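Local coordinates for S-adenosyl-L-methionine-dependent 2-deoxy-scyllo-inosamine dehydrogenase (Bacillus circulans, PDB 4M7S), which catalyses the radical S-adenosyl-L-methionine-dependent two-electron oxidation of 2-deoxy-scyllo-inosamine to amino-dideoxy-scyllo-inosose in butirosin biosynthesis, using two [4Fe-4S] clusters, at residues A[22-27]-A[189-194]; A[224-229]-A[235-240]; A[43-48]-A[75-80]. All coordinates share one frame; numbering follows the deposited sequence.

Contact 1. Residues A[22-27]-A[189-194]; sequences YCPNSV and EDFNQK. With SF4 (iron/sulfur cluster), chain C; SF4 (iron/sulfur cluster), chain B.
Pro24 lays its CB over one face of the Phe191 ring, a CH-pi contact that joins the CX3CX2C loop (Cys16, Cys20, Cys23) of the AdoMet radical fold to a loop of the C-terminal iron-sulfur domain. In the conformer described, one of two modelled for Phe191, CB stands 3.5 Å from the ring centroid and 18° off its normal, displaced toward CG and CD1. In that conformer Asn25 OD1 also approaches Phe191 CE1 obliquely at 4.0 Å, the amide and ring planes 75° apart. Asn25 ND2 lies 3.5 Å from the iron FE3 of the AdoMet-binding cluster, so the amide stands between ring and cluster. The Phe191 ring gets there with CG anti to the backbone N (chi1 169°), on a type I turn from Asp190 to Gln193; Asp190 OD1 takes the backbone N-H of Lys194 at 2.7 Å on its syn side. Tyr62 meets Phe191 edge-to-face and accepts a hydrogen bond from Asn25 ND2 through its backbone O, so Tyr62 touches both sides of the contact. In 189-194, Glu189 CB packs 3.7 Å from S4 of the auxiliary cluster. Tyr22, near the AdoMet-binding cluster, bonds through OH to His117. Cys23 SG binds FE3 at 2.4 Å and also accepts the backbone N-H of Asn25, N to SG 3.6 Å.

Contact 2. Residues A[224-229]-A[235-240]; sequences GHRGKS and CNNVSV. With SF4 (iron/sulfur cluster), chain B.
Arg226 reaches end-on to the backbone carbonyl of Asn237, and both of its terminal nitrogens grip that one oxygen: NH1 and NH2 each lie 2.8 Å from Asn237 O. The oxygen lies in the guanidinium plane, whereas both nitrogens stand somewhat tilted from the carbonyl plane. The N-H...O angles of 145° and 141° are bent, as expected when two donors share one acceptor. An extended chain from CG to NE carries the flat group to this position. One guanidinium face is turned to the auxiliary [4Fe-4S] cluster, whose S3 lies 3.4 Å from Arg226 NE. The positive charge would therefore be expected to offset some of the cluster's negative charge and perhaps tune its potential.

Cys235 SG binds the iron FE1 of the same cluster at 2.5 Å and accepts the backbone N-H of Asn237, N to SG 3.2 Å, which ties the ligand cysteine to the residue whose carbonyl holds Arg226. The Asn237 side chain brings ND2 to 3.4 Å from cluster S2. Its amide is fixed flat by two bonds to Val240: OD1 takes Val240 N in an Asx motif, and ND2 gives a straight bond to Val240 O, 2.7 Å long and in the amide plane. This cysteine-lined pocket belongs to the SPASM-like (twitch) auxiliary-cluster domain, with Cys169, Cys187 and Cys232 also around the cluster.

Beyond the two segments, Arg226 NH1 bonds to Ser168 O. Residues 224-229 follow helix 212-222, whose end is closed by a Schellman motif at Gly224, and Arg226 packs on Leu221 of that helix.

Contact 3. Residues A[43-48]-A[75-80]; sequences TLMEQL and VGMTTE
Met45 meets Thr78 and Met77 where helix 38-50 lies beside helix 71-81, two neighbouring helices of the partial barrel of the AdoMet radical fold; Met45 and Met77 are both selenomethionine here. The contact between them is apolar. Met45 SE touches Thr78 at two points: CA of the backbone and the methyl CG2, both 3.9 Å away. Close approach of the chains accompanies this, the CA atoms of Met45 and Thr78 being 6.8 Å apart. Met77 brings its terminal methyl CE to 4.1 Å from Met45 CG, so the two long side chains pass at a slant, the end of one against the middle of the other. The bend of Met45 at chi2 (-58°) turns SE toward Thr78; Met77 runs straight through chi2, and its turn at chi3 places CE.

The hydroxyl of Thr78 is served within its own helix. OG1 bonds back to Val75 O at 2.7 Å, in the carbonyl plane on a lone pair, and this bond leaves the CG2 methyl to meet the selenium.

Other packing extends the same interface: Met45 also touches Tyr81, Met77 reaches Lys42 and Thr78 reaches Tyr41. Leu44 and Leu48 of helix 38-50 pack against Ile8 of strand 7-10. No hydrogen bond or salt bridge joins 43-48 to 75-80, and the contact lies away from both clusters. Selenium stands in for methionine sulfur in this selenomethionine-labelled protein, and the chemistry implies adhesion by dispersion and burial of apolar surface rather than by directional bonds.

How the contacts relate
From the N terminus, strand 7-10 leads into the cysteine loop holding 22-27, the first half of contact 1. The chain then runs through helix 38-50, strand 56-58 and helix 71-81, where contact 3 closes a helix-strand-helix passage through strand 56-58. This loop is nested within the much longer one that contact 1 closes at 189-194, joining the AdoMet radical domain to the auxiliary-cluster domain. Contact 2 follows in series after helix 212-222 and closes a tight loop near the C-terminal end. Contacts 1 and 2, with centres about 17 Å apart, share the auxiliary cluster; contact 3 lies across the chain's centre from both.

Contact 1. Residues A[22-27]-A[189-194]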
# COMPACT_ATOMS: atom_id res chain seq x y z
N TYR A 22 8.34 13.76 -10.38
CA TYR A 22 8.93 13.31 -9.12
C TYR A 22 8.48 11.89 -8.76
O TYR A 22 8.98 11.30 -7.81
CB TYR A 22 8.60 14.28 -7.98
CG TYR A 22 7.15 14.70 -7.90
CD1 TYR A 22 6.23 13.98 -7.14
CD2 TYR A 22 6.69 15.82 -8.59
CE1 TYR A 22 4.91 14.36 -7.06
CE2 TYR A 22 5.37 16.21 -8.52
CZ TYR A 22 4.48 15.48 -7.75
OH TYR A 22 3.16 15.87 -7.68
N CYS A 23 7.53 11.36 -9.53
CA CYS A 23 6.99 10.02 -9.27
C CYS A 23 7.60 8.94 -10.15
O CYS A 23 7.74 9.14 -11.36
CB CYS A 23 5.47 10.00 -9.47
SG CYS A 23 4.68 8.36 -9.12
N PRO A 24 7.93 7.78 -9.55
CA PRO A 24 8.42 6.57 -10.21
C PRO A 24 7.72 6.24 -11.52
O PRO A 24 8.38 5.76 -12.45
CB PRO A 24 8.12 5.49 -9.17
CG PRO A 24 8.37 6.19 -7.87
CD PRO A 24 7.94 7.63 -8.08
N ASN A 25 6.40 6.46 -11.60
CA ASN A 25 5.68 6.37 -12.86
C ASN A 25 6.34 7.18 -13.98
O ASN A 25 6.37 6.75 -15.13
CB ASN A 25 4.23 6.83 -12.67
CG ASN A 25 3.45 5.90 -11.78
OD1 ASN A 25 3.71 4.70 -11.73
ND2 ASN A 25 2.47 6.45 -11.08
N SER A 26 6.87 8.35 -13.62
CA SER A 26 7.60 9.18 -14.57
C SER A 26 9.05 9.39 -14.13
O SER A 26 9.32 10.22 -13.26
CB SER A 26 6.90 10.54 -14.72
N VAL A 27 9.97 8.65 -14.74
CA VAL A 27 9.65 7.77 -15.86
C VAL A 27 10.23 6.37 -15.68
O VAL A 27 9.70 5.39 -16.21
CB VAL A 27 10.14 8.37 -17.20
N GLU A 189 8.06 2.02 -1.04
CA GLU A 189 9.20 2.58 -1.77
C GLU A 189 9.69 1.65 -2.88
O GLU A 189 10.31 2.10 -3.84
CB GLU A 189 10.36 2.86 -0.81
CG GLU A 189 10.15 4.02 0.15
CD GLU A 189 10.40 5.38 -0.51
OE1 GLU A 189 11.26 5.47 -1.41
OE2 GLU A 189 9.73 6.35 -0.11
N ASP A 190 9.41 0.36 -2.74
CA ASP A 190 9.97 -0.65 -3.64
C ASP A 190 9.30 -0.67 -5.03
O ASP A 190 8.81 -1.71 -5.48
CB ASP A 190 9.87 -2.03 -3.00
CG ASP A 190 10.82 -3.03 -3.62
OD1 ASP A 190 11.68 -2.61 -4.43
OD2 ASP A 190 10.69 -4.23 -3.30
N PHE A 191 9.30 0.46 -5.72
CA PHE A 191 8.69 0.57 -7.05
C PHE A 191 9.33 -0.38 -8.05
O PHE A 191 8.68 -0.85 -8.98
CB PHE A 191 8.81 2.00 -7.59
CG PHE A 191 8.43 2.12 -9.05
CD1 PHE A 191 7.10 2.24 -9.43
CD2 PHE A 191 9.41 2.10 -10.04
CE1 PHE A 191 6.75 2.35 -10.77
CE2 PHE A 191 9.06 2.20 -11.38
CZ PHE A 191 7.73 2.33 -11.74
N ASN A 192 10.62 -0.62 -7.87
CA ASN A 192 11.34 -1.50 -8.78
C ASN A 192 11.29 -2.97 -8.36
O ASN A 192 11.89 -3.83 -9.01
CB ASN A 192 12.79 -1.03 -8.94
CG ASN A 192 12.91 0.17 -9.86
OD1 ASN A 192 12.25 0.23 -10.90
ND2 ASN A 192 13.75 1.13 -9.48
N GLN A 193 10.56 -3.24 -7.28
CA GLN A 193 10.37 -4.60 -6.77
C GLN A 193 11.71 -5.32 -6.58
O GLN A 193 11.92 -6.42 -7.10
CB GLN A 193 9.43 -5.39 -7.69
CG GLN A 193 8.17 -4.61 -8.09
CD GLN A 193 7.11 -5.48 -8.78
OE1 GLN A 193 7.08 -6.69 -8.59
NE2 GLN A 193 6.25 -4.85 -9.58
N LYS A 194 12.62 -4.67 -5.86
CA LYS A 194 13.90 -5.27 -5.52
C LYS A 194 13.72 -6.35 -4.46
O LYS A 194 14.53 -7.27 -4.35
CB LYS A 194 14.86 -4.21 -4.99
CG LYS A 194 15.23 -3.11 -5.99
CD LYS A 194 15.77 -1.90 -5.26
CE LYS A 194 16.18 -0.80 -6.21
NZ LYS A 194 16.87 0.30 -5.47
FE1 SF4 C . 0.03 9.61 -10.23
FE2 SF4 C . 1.44 11.81 -9.72
FE3 SF4 C . 2.51 9.43 -9.21
FE4 SF4 C . 0.46 10.30 -7.66
S1 SF4 C . 2.56 11.22 -7.78
S2 SF4 C . 0.68 8.20 -8.54
S3 SF4 C . -0.78 11.50 -9.19
S4 SF4 C . 1.97 10.25 -11.31
FE1 SF4 B . 13.03 3.13 3.14
FE2 SF4 B . 13.64 0.53 3.43
FE3 SF4 B . 11.16 1.29 2.75
FE4 SF4 B . 12.08 1.68 5.22
S1 SF4 B . 11.69 -0.38 4.26
S2 SF4 B . 10.90 3.22 3.98
S3 SF4 B . 14.28 2.22 4.84
S4 SF4 B . 13.03 1.57 1.44

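Contact 2. Residues A[224-229]-A[235-240]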
# COMPACT_ATOMS: atom_id res chain seq x y z
N GLY A 224 18.08 -1.30 12.27
CA GLY A 224 18.73 -0.19 11.60
C GLY A 224 19.84 -0.55 10.63
O GLY A 224 20.75 0.24 10.41
N HIS A 225 19.76 -1.73 10.03
CA HIS A 225 20.79 -2.13 9.07
C HIS A 225 20.38 -1.83 7.63
O HIS A 225 20.41 -2.71 6.77
CB HIS A 225 21.12 -3.61 9.24
CG HIS A 225 21.58 -3.97 10.63
ND1 HIS A 225 22.71 -3.43 11.20
CD2 HIS A 225 21.05 -4.81 11.55
CE1 HIS A 225 22.86 -3.93 12.42
NE2 HIS A 225 21.87 -4.77 12.65
N ARG A 226 20.00 -0.57 7.38
CA ARG A 226 19.57 -0.12 6.06
C ARG A 226 20.66 -0.32 5.03
O ARG A 226 20.38 -0.69 3.89
CB ARG A 226 19.22 1.36 6.10
CG ARG A 226 17.90 1.68 6.75
CD ARG A 226 17.46 3.08 6.41
NE ARG A 226 16.35 3.51 7.24
CZ ARG A 226 15.67 4.64 7.06
NH1 ARG A 226 14.67 4.95 7.88
NH2 ARG A 226 16.00 5.45 6.06
N GLY A 227 21.90 -0.09 5.44
CA GLY A 227 23.04 -0.14 4.54
C GLY A 227 23.24 -1.49 3.89
O GLY A 227 23.94 -1.61 2.89
N LYS A 228 22.61 -2.52 4.45
CA LYS A 228 22.82 -3.88 3.99
C LYS A 228 21.85 -4.24 2.87
O LYS A 228 22.13 -5.13 2.06
CB LYS A 228 22.68 -4.85 5.17
CG LYS A 228 23.29 -6.21 4.94
CD LYS A 228 23.63 -6.89 6.26
CE LYS A 228 22.45 -6.91 7.22
NZ LYS A 228 22.87 -7.37 8.59
N SER A 229 20.73 -3.53 2.83
CA SER A 229 19.68 -3.75 1.85
C SER A 229 19.83 -2.86 0.61
O SER A 229 19.99 -1.65 0.74
CB SER A 229 18.31 -3.47 2.48
OG SER A 229 17.33 -3.39 1.47
N CYS A 235 17.72 4.91 0.85
CA CYS A 235 16.44 5.50 1.22
C CYS A 235 16.58 6.67 2.18
O CYS A 235 17.30 6.58 3.18
CB CYS A 235 15.50 4.48 1.84
SG CYS A 235 13.91 5.25 2.21
N ASN A 236 15.83 7.73 1.92
CA ASN A 236 15.84 8.91 2.78
C ASN A 236 14.54 9.07 3.58
O ASN A 236 14.13 10.19 3.90
CB ASN A 236 16.11 10.17 1.96
CG ASN A 236 15.29 10.20 0.69
OD1 ASN A 236 14.37 9.40 0.51
ND2 ASN A 236 15.62 11.12 -0.22
N ASN A 237 13.89 7.96 3.89
CA ASN A 237 12.79 8.00 4.83
C ASN A 237 13.32 8.22 6.23
O ASN A 237 14.06 7.39 6.75
CB ASN A 237 11.97 6.71 4.81
CG ASN A 237 10.95 6.66 5.93
OD1 ASN A 237 10.37 7.68 6.30
ND2 ASN A 237 10.75 5.47 6.50
N VAL A 238 12.93 9.33 6.85
CA VAL A 238 13.34 9.63 8.22
C VAL A 238 12.14 9.83 9.15
O VAL A 238 12.31 9.87 10.37
CB VAL A 238 14.25 10.88 8.29
CG1 VAL A 238 15.48 10.69 7.43
CG2 VAL A 238 13.49 12.12 7.86
N SER A 239 10.95 9.95 8.57
CA SER A 239 9.77 10.31 9.36
C SER A 239 8.74 9.19 9.45
O SER A 239 7.97 9.12 10.40
CB SER A 239 9.10 11.56 8.76
OG SER A 239 8.41 11.24 7.56
N VAL A 240 8.74 8.31 8.45
CA VAL A 240 7.73 7.26 8.36
C VAL A 240 8.16 5.97 9.06
O VAL A 240 8.99 5.23 8.54
CB VAL A 240 7.38 6.96 6.88
CG1 VAL A 240 6.25 5.95 6.79
CG2 VAL A 240 7.03 8.25 6.16
FE1 SF4 B . 13.03 3.13 3.14
FE2 SF4 B . 13.64 0.53 3.43
FE3 SF4 B . 11.16 1.29 2.75
FE4 SF4 B . 12.08 1.68 5.22
S1 SF4 B . 11.69 -0.38 4.26
S2 SF4 B . 10.90 3.22 3.98
S3 SF4 B . 14.28 2.22 4.84
S4 SF4 B . 13.03 1.57 1.44

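Contact 3. Residues A[43-48]-A[75-80]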
# COMPACT_ATOMS: atom_id res chain seq x y z
N THR A 43 -8.67 -14.04 -4.53
CA THR A 43 -7.87 -14.90 -3.64
C THR A 43 -7.20 -14.08 -2.53
O THR A 43 -7.02 -14.59 -1.44
CB THR A 43 -6.86 -15.88 -4.35
OG1 THR A 43 -5.52 -15.63 -3.89
CG2 THR A 43 -6.90 -15.79 -5.83
N LEU A 44 -6.86 -12.83 -2.81
CA LEU A 44 -6.34 -11.97 -1.74
C LEU A 44 -7.39 -11.74 -0.65
O LEU A 44 -7.08 -11.77 0.55
CB LEU A 44 -5.87 -10.62 -2.28
CG LEU A 44 -5.35 -9.66 -1.20
CD1 LEU A 44 -4.12 -10.25 -0.47
CD2 LEU A 44 -5.00 -8.30 -1.78
N MSE A 45 -8.63 -11.49 -1.07
CA MSE A 45 -9.74 -11.33 -0.12
C MSE A 45 -9.90 -12.59 0.75
O MSE A 45 -10.11 -12.51 1.95
CB MSE A 45 -11.06 -11.02 -0.85
CG MSE A 45 -11.13 -9.60 -1.46
SE MSE A 45 -10.86 -8.19 -0.13
CE MSE A 45 -9.00 -7.79 -0.52
N GLU A 46 -9.80 -13.76 0.11
CA GLU A 46 -9.96 -15.03 0.81
C GLU A 46 -8.85 -15.24 1.83
O GLU A 46 -9.08 -15.80 2.89
CB GLU A 46 -9.95 -16.18 -0.19
CG GLU A 46 -11.15 -16.21 -1.12
CD GLU A 46 -10.99 -17.24 -2.22
OE1 GLU A 46 -9.83 -17.64 -2.49
OE2 GLU A 46 -12.01 -17.65 -2.81
N GLN A 47 -7.65 -14.81 1.47
CA GLN A 47 -6.51 -14.97 2.37
C GLN A 47 -6.63 -14.01 3.54
O GLN A 47 -6.40 -14.39 4.69
CB GLN A 47 -5.19 -14.74 1.63
CG GLN A 47 -4.95 -15.76 0.52
CD GLN A 47 -3.70 -15.45 -0.27
OE1 GLN A 47 -2.86 -14.63 0.15
NE2 GLN A 47 -3.56 -16.08 -1.43
N LEU A 48 -7.00 -12.77 3.23
CA LEU A 48 -7.15 -11.76 4.27
C LEU A 48 -8.32 -12.13 5.17
O LEU A 48 -8.30 -11.91 6.38
CB LEU A 48 -7.33 -10.35 3.67
CG LEU A 48 -6.10 -9.70 3.01
CD1 LEU A 48 -6.44 -8.28 2.50
CD2 LEU A 48 -4.91 -9.66 4.00
N VAL A 75 -14.14 -2.88 -3.69
CA VAL A 75 -14.49 -2.27 -2.40
C VAL A 75 -15.64 -3.03 -1.72
O VAL A 75 -15.60 -3.28 -0.51
CB VAL A 75 -14.86 -0.79 -2.59
CG1 VAL A 75 -15.38 -0.21 -1.29
CG2 VAL A 75 -13.65 -0.00 -3.08
N GLY A 76 -16.66 -3.40 -2.49
CA GLY A 76 -17.77 -4.18 -1.97
C GLY A 76 -17.31 -5.51 -1.40
O GLY A 76 -17.83 -5.98 -0.38
N MSE A 77 -16.34 -6.13 -2.05
CA MSE A 77 -15.79 -7.41 -1.57
C MSE A 77 -15.05 -7.28 -0.24
O MSE A 77 -15.03 -8.22 0.56
CB MSE A 77 -14.88 -8.04 -2.63
CG MSE A 77 -15.60 -8.54 -3.86
SE MSE A 77 -14.38 -9.23 -5.24
CE MSE A 77 -13.79 -10.84 -4.32
N THR A 78 -14.44 -6.12 0.02
CA THR A 78 -13.73 -5.96 1.28
C THR A 78 -14.71 -6.02 2.43
O THR A 78 -14.43 -6.62 3.46
CB THR A 78 -12.93 -4.65 1.38
OG1 THR A 78 -13.84 -3.56 1.55
CG2 THR A 78 -12.10 -4.45 0.14
N THR A 79 -15.86 -5.39 2.23
CA THR A 79 -16.92 -5.38 3.23
C THR A 79 -17.47 -6.79 3.49
O THR A 79 -17.95 -7.10 4.59
CB THR A 79 -18.06 -4.41 2.81
OG1 THR A 79 -17.54 -3.08 2.66
CG2 THR A 79 -19.17 -4.39 3.83
N GLU A 80 -17.39 -7.65 2.48
CA GLU A 80 -17.90 -9.02 2.60
C GLU A 80 -16.88 -9.93 3.26
O GLU A 80 -17.21 -10.73 4.13
CB GLU A 80 -18.26 -9.59 1.23
CG GLU A 80 -19.74 -9.62 0.91
CD GLU A 80 -20.44 -10.83 1.51
OE1 GLU A 80 -21.48 -10.64 2.16
OE2 GLU A 80 -19.94 -11.96 1.32